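Local coordinates for enoyl-CoA hydratase/isomerase family protein (Mycobacterium tuberculosis, PDB 4FN7) that probably hydrates the double bond of unsaturated acyl-CoA thioesters in lipid metabolism, at residues Asp11-Ile16 against Glu190-Phe195; Lys94-Ala99 against Cys114-Val119. One frame throughout, in Å; residues are numbered along the deposited sequence. Where two conformers were deposited one is given.

Interaction 1: residues Asp11-Ile16 against Glu190-Phe195; sequences DSIAVI and EAAREF
S12 and R193 bring the two backbones to 6.4 Å between their CA atoms, where the turn leading into strand 13-18 passes the last turns of helix 184-195. R193 leaves the helix with CG anti to its carbonyl carbon (chi1 -70°) and runs extended to NE, crossing the D11 side chain at about a right angle. Its guanidinium grips the carboxylate side-on: NE reaches OD2 of D11 at 2.8 Å and NH2 reaches OD1 of D11 at 3.0 Å, each on the syn lone pair, with the two planes only 25° apart. From above the carboxylate plane, the backbone N of S12 gives OD2 of D11 a second strong bond of 2.8 Å. I13 covers one guanidinium face, its CD1 3.8 Å from the plane and over the centre, while its CG2 packs against CB of A192 at 3.9 Å. A water joins OG of S12 to the carbonyl O of R193. Strand 48-52 touches both I13 and A192. A bidentate salt bridge thus joins the beta-hairpin of strands 5-10 and 13-18 to the helix; the second donor on OD2 helps fix the carboxylate's rotation and probably favours its charged form.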
ATOM      1  N   ASP A  11     -17.393   7.200  30.952  1.00 24.94           N
ATOM      2  CA  ASP A  11     -17.962   5.869  30.753  1.00 26.72           C
ATOM      3  C   ASP A  11     -16.967   4.872  30.156  1.00 24.86           C
ATOM      4  O   ASP A  11     -15.990   4.493  30.804  1.00 25.63           O
ATOM      5  CB  ASP A  11     -19.257   5.929  29.927  1.00 29.63           C
ATOM      6  CG  ASP A  11     -19.119   6.771  28.671  1.00 32.51           C
ATOM      7  OD1 ASP A  11     -19.240   8.010  28.774  1.00 35.44           O
ATOM      8  OD2 ASP A  11     -18.900   6.199  27.581  1.00 34.75           O
ATOM      9  N   SER A  12     -17.211   4.451  28.922  1.00 22.13           N
ATOM     10  CA  SER A  12     -16.412   3.389  28.326  1.00 20.81           C
ATOM     11  C   SER A  12     -15.058   3.859  27.798  1.00 17.85           C
ATOM     12  O   SER A  12     -14.259   3.042  27.345  1.00 21.23           O
ATOM     13  CB  SER A  12     -17.191   2.692  27.206  1.00 21.34           C
ATOM     14  OG  SER A  12     -17.476   3.592  26.146  1.00 21.61           O
ATOM     15  N   ILE A  13     -14.792   5.163  27.843  1.00 14.02           N
ATOM     16  CA  ILE A  13     -13.559   5.670  27.248  1.00 14.65           C
ATOM     17  C   ILE A  13     -12.758   6.580  28.172  1.00 13.74           C
ATOM     18  O   ILE A  13     -13.271   7.099  29.165  1.00 15.45           O
ATOM     19  CB  ILE A  13     -13.829   6.406  25.910  1.00 14.94           C
ATOM     20  CG1 ILE A  13     -14.550   7.736  26.148  1.00 15.88           C
ATOM     21  CG2 ILE A  13     -14.604   5.503  24.961  1.00 16.28           C
ATOM     22  CD1 ILE A  13     -14.738   8.564  24.887  1.00 17.04           C
ATOM     23  N   ALA A  14     -11.482   6.743  27.848  1.00 13.00           N
ATOM     24  CA  ALA A  14     -10.654   7.766  28.466  1.00 13.59           C
ATOM     25  C   ALA A  14     -10.286   8.774  27.389  1.00 11.79           C
ATOM     26  O   ALA A  14      -9.959   8.390  26.263  1.00 14.51           O
ATOM     27  CB  ALA A  14      -9.400   7.156  29.070  1.00 16.59           C
ATOM     28  N   VAL A  15     -10.370  10.057  27.725  1.00 10.73           N
ATOM     29  CA  VAL A  15      -9.952  11.121  26.824  1.00 11.58           C
ATOM     30  C   VAL A  15      -8.683  11.754  27.366  1.00 10.84           C
ATOM     31  O   VAL A  15      -8.655  12.256  28.490  1.00 11.82           O
ATOM     32  CB  VAL A  15     -11.039  12.193  26.657  1.00 12.84           C
ATOM     33  CG1 VAL A  15     -10.593  13.248  25.650  1.00 14.22           C
ATOM     34  CG2 VAL A  15     -12.346  11.544  26.219  1.00 15.11           C
ATOM     35  N   ILE A  16      -7.633  11.703  26.555  1.00 10.36           N
ATOM     36  CA  ILE A  16      -6.327  12.228  26.906  1.00 10.52           C
ATOM     37  C   ILE A  16      -6.064  13.404  25.973  1.00 10.65           C
ATOM     38  O   ILE A  16      -6.028  13.243  24.754  1.00 12.76           O
ATOM     39  CB  ILE A  16      -5.253  11.132  26.719  1.00 10.72           C
ATOM     40  CG1 ILE A  16      -5.514   9.961  27.682  1.00 12.58           C
ATOM     41  CG2 ILE A  16      -3.845  11.695  26.876  1.00 12.59           C
ATOM     42  CD1 ILE A  16      -4.545   8.790  27.507  1.00 15.39           C
ATOM     43  N   GLU A 190     -17.214   9.359  19.705  1.00 12.80           N
ATOM     44  CA  GLU A 190     -18.272   8.486  19.205  1.00 13.37           C
ATOM     45  C   GLU A 190     -17.666   7.207  18.622  1.00 11.91           C
ATOM     46  O   GLU A 190     -18.124   6.099  18.905  1.00 13.31           O
ATOM     47  CB  GLU A 190     -19.109   9.211  18.148  1.00 15.89           C
ATOM     48  CG  GLU A 190     -20.309   8.428  17.652  1.00 18.41           C
ATOM     49  CD  GLU A 190     -21.129   9.205  16.640  1.00 23.71           C
ATOM     50  OE1 GLU A 190     -20.553   9.677  15.637  1.00 26.03           O
ATOM     51  OE2 GLU A 190     -22.351   9.356  16.850  1.00 28.58           O
ATOM     52  N   ALA A 191     -16.624   7.368  17.810  1.00 12.10           N
ATOM     53  CA  ALA A 191     -15.962   6.230  17.190  1.00 11.74           C
ATOM     54  C   ALA A 191     -15.341   5.328  18.258  1.00 11.78           C
ATOM     55  O   ALA A 191     -15.470   4.105  18.193  1.00 11.85           O
ATOM     56  CB  ALA A 191     -14.905   6.702  16.197  1.00 12.16           C
ATOM     57  N   ALA A 192     -14.674   5.934  19.237  1.00 10.54           N
ATOM     58  CA  ALA A 192     -14.085   5.178  20.336  1.00 11.17           C
ATOM     59  C   ALA A 192     -15.145   4.351  21.078  1.00 11.56           C
ATOM     60  O   ALA A 192     -14.920   3.177  21.376  1.00 11.75           O
ATOM     61  CB  ALA A 192     -13.357   6.104  21.289  1.00 11.53           C
ATOM     62  N   ARG A 193     -16.305   4.949  21.348  1.00 11.51           N
ATOM     63  CA  ARG A 193     -17.369   4.224  22.030  0.50 13.33           C
ATOM     64  C   ARG A 193     -17.860   3.048  21.187  1.00 12.68           C
ATOM     65  O   ARG A 193     -18.154   1.981  21.727  1.00 14.51           O
ATOM     66  CB  ARG A 193     -18.509   5.167  22.430  0.50 13.56           C
ATOM     67  CG  ARG A 193     -18.122   6.123  23.557  0.50 16.08           C
ATOM     68  CD  ARG A 193     -19.289   6.991  24.004  0.50 19.66           C
ATOM     69  NE  ARG A 193     -18.976   7.730  25.224  0.50 20.42           N
ATOM     70  CZ  ARG A 193     -18.582   8.998  25.257  0.50 22.09           C
ATOM     71  NH1 ARG A 193     -18.456   9.685  24.132  0.50 23.73           N
ATOM     72  NH2 ARG A 193     -18.321   9.583  26.418  0.50 21.55           N
ATOM     73  N   GLU A 194     -17.920   3.234  19.867  1.00 12.68           N
ATOM     74  CA  GLU A 194     -18.270   2.144  18.962  0.56 12.53           C
ATOM     75  C   GLU A 194     -17.235   1.017  19.023  1.00 12.09           C
ATOM     76  O   GLU A 194     -17.585  -0.159  19.162  1.00 13.08           O
ATOM     77  CB  GLU A 194     -18.411   2.657  17.525  0.56 13.58           C
ATOM     78  CG  GLU A 194     -18.668   1.571  16.492  0.56 15.61           C
ATOM     79  CD  GLU A 194     -18.465   2.062  15.070  0.56 19.72           C
ATOM     80  OE1 GLU A 194     -18.253   3.278  14.886  0.56 20.52           O
ATOM     81  OE2 GLU A 194     -18.507   1.229  14.139  0.56 21.20           O
ATOM     82  N   PHE A 195     -15.958   1.367  18.916  1.00 12.27           N
ATOM     83  CA  PHE A 195     -14.906   0.350  18.907  1.00 11.01           C
ATOM     84  C   PHE A 195     -14.790  -0.383  20.244  1.00 11.27           C
ATOM     85  O   PHE A 195     -14.361  -1.534  20.290  1.00 12.60           O
ATOM     86  CB  PHE A 195     -13.557   0.960  18.506  1.00 10.44           C
ATOM     87  CG  PHE A 195     -13.566   1.637  17.161  1.00 10.77           C
ATOM     88  CD1 PHE A 195     -14.284   1.114  16.094  1.00 12.61           C
ATOM     89  CD2 PHE A 195     -12.861   2.811  16.975  1.00 12.64           C
ATOM     90  CE1 PHE A 195     -14.279   1.752  14.861  1.00 13.83           C
ATOM     91  CE2 PHE A 195     -12.855   3.453  15.752  1.00 14.24           C
ATOM     92  CZ  PHE A 195     -13.560   2.926  14.692  1.00 14.99           C
TER
HETATM   93  O   HOH W   1     -18.954   1.948  24.343  0.72 18.69           O

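Interaction 2: residues Lys94-Ala99 against Cys114-Val119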
ATOM      1  N   LYS A  94      -6.475  -1.849  23.765  1.00 10.10           N
ATOM      2  CA  LYS A  94      -7.793  -1.275  23.541  1.00 10.11           C
ATOM      3  C   LYS A  94      -7.745  -0.414  22.291  1.00  9.63           C
ATOM      4  O   LYS A  94      -6.675   0.090  21.926  1.00 10.36           O
ATOM      5  CB  LYS A  94      -8.201  -0.390  24.719  1.00 11.11           C
ATOM      6  CG  LYS A  94      -7.920  -0.986  26.083  1.00 11.48           C
ATOM      7  CD  LYS A  94      -8.778  -2.216  26.375  1.00 11.46           C
ATOM      8  CE  LYS A  94      -8.421  -2.834  27.722  1.00 13.22           C
ATOM      9  NZ  LYS A  94      -8.590  -1.867  28.838  1.00 14.40           N
ATOM     10  N   PRO A  95      -8.898  -0.216  21.634  1.00  9.50           N
ATOM     11  CA  PRO A  95      -8.877   0.687  20.482  1.00  9.53           C
ATOM     12  C   PRO A  95      -8.412   2.090  20.876  1.00  9.74           C
ATOM     13  O   PRO A  95      -8.761   2.592  21.953  1.00 10.20           O
ATOM     14  CB  PRO A  95     -10.337   0.714  20.033  1.00 10.41           C
ATOM     15  CG  PRO A  95     -10.885  -0.613  20.472  1.00 10.82           C
ATOM     16  CD  PRO A  95     -10.205  -0.880  21.795  1.00 10.79           C
ATOM     17  N   VAL A  96      -7.625   2.710  19.997  1.00  8.66           N
ATOM     18  CA  VAL A  96      -7.080   4.038  20.215  1.00  9.17           C
ATOM     19  C   VAL A  96      -7.548   4.923  19.070  1.00  8.78           C
ATOM     20  O   VAL A  96      -7.289   4.630  17.892  1.00  9.37           O
ATOM     21  CB  VAL A  96      -5.536   4.011  20.222  1.00  8.79           C
ATOM     22  CG1 VAL A  96      -4.972   5.428  20.361  1.00 10.75           C
ATOM     23  CG2 VAL A  96      -5.019   3.096  21.332  1.00 10.96           C
ATOM     24  N   VAL A  97      -8.242   6.000  19.409  1.00  8.79           N
ATOM     25  CA  VAL A  97      -8.744   6.924  18.398  1.00  8.32           C
ATOM     26  C   VAL A  97      -8.085   8.275  18.565  1.00  7.72           C
ATOM     27  O   VAL A  97      -8.090   8.843  19.651  1.00  9.91           O
ATOM     28  CB  VAL A  97     -10.279   7.086  18.478  1.00  9.88           C
ATOM     29  CG1 VAL A  97     -10.780   7.989  17.357  1.00 10.70           C
ATOM     30  CG2 VAL A  97     -10.954   5.728  18.402  1.00 11.68           C
ATOM     31  N   MET A  98      -7.506   8.781  17.478  1.00  8.41           N
ATOM     32  CA  MET A  98      -6.844  10.073  17.504  1.00  9.43           C
ATOM     33  C   MET A  98      -7.784  11.160  17.022  1.00  9.77           C
ATOM     34  O   MET A  98      -8.361  11.048  15.942  1.00 11.07           O
ATOM     35  CB  MET A  98      -5.601  10.057  16.613  1.00  9.82           C
ATOM     36  CG  MET A  98      -4.575   9.026  17.000  1.00 10.50           C
ATOM     37  SD  MET A  98      -3.809   9.429  18.572  1.00 13.40           S
ATOM     38  CE  MET A  98      -2.671   8.048  18.747  1.00 13.33           C
ATOM     39  N   ALA A  99      -7.923  12.207  17.829  1.00  9.90           N
ATOM     40  CA  ALA A  99      -8.623  13.422  17.437  1.00 11.07           C
ATOM     41  C   ALA A  99      -7.584  14.449  17.016  1.00 10.25           C
ATOM     42  O   ALA A  99      -7.006  15.145  17.851  1.00 11.21           O
ATOM     43  CB  ALA A  99      -9.451  13.953  18.592  1.00 11.01           C
ATOM     44  N   CYS A 114      -0.256   6.224  15.097  1.00  9.08           N
ATOM     45  CA  CYS A 114      -0.394   5.087  16.008  1.00  9.93           C
ATOM     46  C   CYS A 114      -1.845   4.770  16.367  1.00  9.01           C
ATOM     47  O   CYS A 114      -2.108   3.762  17.018  1.00 10.77           O
ATOM     48  CB  CYS A 114       0.392   5.331  17.291  1.00 11.51           C
ATOM     49  SG  CYS A 114       2.154   5.504  17.018  1.00 12.42           S
ATOM     50  N   GLY A 115      -2.791   5.621  15.975  1.00  9.39           N
ATOM     51  CA  GLY A 115      -4.185   5.372  16.308  1.00  9.99           C
ATOM     52  C   GLY A 115      -4.814   4.325  15.415  1.00  9.57           C
ATOM     53  O   GLY A 115      -4.518   4.240  14.224  1.00 10.39           O
ATOM     54  N   ASP A 116      -5.703   3.515  15.978  1.00  9.30           N
ATOM     55  CA  ASP A 116      -6.466   2.579  15.166  1.00  8.91           C
ATOM     56  C   ASP A 116      -7.367   3.322  14.183  1.00  8.82           C
ATOM     57  O   ASP A 116      -7.614   2.847  13.073  1.00 10.38           O
ATOM     58  CB  ASP A 116      -7.303   1.655  16.045  1.00  9.80           C
ATOM     59  CG  ASP A 116      -6.455   0.794  16.934  1.00  9.63           C
ATOM     60  OD1 ASP A 116      -5.780  -0.114  16.406  1.00 10.97           O
ATOM     61  OD2 ASP A 116      -6.472   1.010  18.162  1.00 10.72           O
ATOM     62  N   HIS A 117      -7.863   4.476  14.615  1.00  8.64           N
ATOM     63  CA  HIS A 117      -8.726   5.322  13.799  1.00  8.09           C
ATOM     64  C   HIS A 117      -8.322   6.763  14.056  1.00  8.02           C
ATOM     65  O   HIS A 117      -8.112   7.157  15.206  1.00  9.14           O
ATOM     66  CB  HIS A 117     -10.198   5.110  14.181  1.00  9.09           C
ATOM     67  CG  HIS A 117     -11.165   5.821  13.287  1.00  9.83           C
ATOM     68  ND1 HIS A 117     -11.323   5.502  11.955  1.00 11.04           N
ATOM     69  CD2 HIS A 117     -12.028   6.835  13.536  1.00 11.13           C
ATOM     70  CE1 HIS A 117     -12.239   6.291  11.422  1.00 11.87           C
ATOM     71  NE2 HIS A 117     -12.681   7.112  12.359  1.00 11.82           N
ATOM     72  N   ARG A 118      -8.226   7.546  12.984  1.00  8.31           N
ATOM     73  CA  ARG A 118      -7.674   8.898  13.048  1.00  8.28           C
ATOM     74  C   ARG A 118      -8.610   9.876  12.354  1.00  9.77           C
ATOM     75  O   ARG A 118      -8.893   9.728  11.167  1.00  9.41           O
ATOM     76  CB  ARG A 118      -6.301   8.917  12.371  1.00  9.44           C
ATOM     77  CG  ARG A 118      -5.310   7.937  12.990  1.00  9.13           C
ATOM     78  CD  ARG A 118      -4.191   7.587  12.010  1.00 10.64           C
ATOM     79  NE  ARG A 118      -4.719   6.884  10.848  1.00  9.40           N
ATOM     80  CZ  ARG A 118      -4.005   6.568   9.775  1.00  9.68           C
ATOM     81  NH1 ARG A 118      -2.724   6.917   9.698  1.00  9.90           N
ATOM     82  NH2 ARG A 118      -4.575   5.919   8.770  1.00  9.70           N
ATOM     83  N   VAL A 119      -9.086  10.869  13.103  1.00  9.90           N
ATOM     84  CA  VAL A 119     -10.060  11.827  12.602  1.00 10.65           C
ATOM     85  C   VAL A 119      -9.423  13.205  12.533  1.00 10.40           C
ATOM     86  O   VAL A 119      -8.787  13.629  13.493  1.00 10.93           O
ATOM     87  CB  VAL A 119     -11.288  11.913  13.544  1.00 11.51           C
ATOM     88  CG1 VAL A 119     -12.355  12.817  12.947  1.00 11.93           C
ATOM     89  CG2 VAL A 119     -11.855  10.524  13.802  1.00 12.14           C
TER
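The H117 imidazole has CG1 of V97 at its edge, near the ring plane and 4.2 Å from CD2, and the ring of F195 on helix 184-195 meets it edge-to-face. With CG anti to the backbone N (chi1 -173°), H117 lies alongside V97 and points the same way. Both belong to neighbouring parallel strands in the central sheet of the crotonase fold, 96-100 and 117-120, whose axes run 14° apart. Being parallel, they are joined by a crossover, which includes helix 107-112. V97 and V119 share the H117 face, which helix 184-195 covers at V97; M98 and R118 occupy the other. On that face the M98 chain bends at chi2 and lays CE 3.7 Å from N of G115, with CG equally near CA of G115, a close fit beside a residue without a side chain. The backbone ladder takes N of M98 to O of H117, and N of V119 to O of M98, both at 2.9 Å. At the start of the ladder, O of V96 is shared by N of H117 and N of D116, both weak bonds. D116 OD1 meets R211 and OD2 meets K207 in salt bridges that probably stabilise its charge. Q156 of a second subunit bonds to the carbonyl O of D116 and to ND1 of H117, so the strand's start lies at the subunit interface. H117 NE2 pairs with E177. D116 OD2 turns its anti lone pair to the backbone N of V96, at 2.8 Å and an N-H...O angle of 153°.

How the interactions relate
A192 and F195 of interaction 1 meet interaction 2 directly: CA of A192 lies 3.7 Å from CG2 of V97, CB of F195 lies 3.6 Å from CB of P95, and CE2 of F195 lies 3.5 Å from CB of H117. Helix 184-195 thus illustrates how one element can tie distant parts of a sheet together. Interaction 1 holds it to the strand next to the sheet's edge, and interaction 2 supplies two inner strands beneath the same helix; their centres lie about 10 Å apart. Interaction 2 is the more central, about 9 Å from the chain's centre against about 17 Å for interaction 1. F195 and D116 both pack on L160 of the second subunit, so the junction reaches the oligomer interface; no ligand marks the active site in this apo structure.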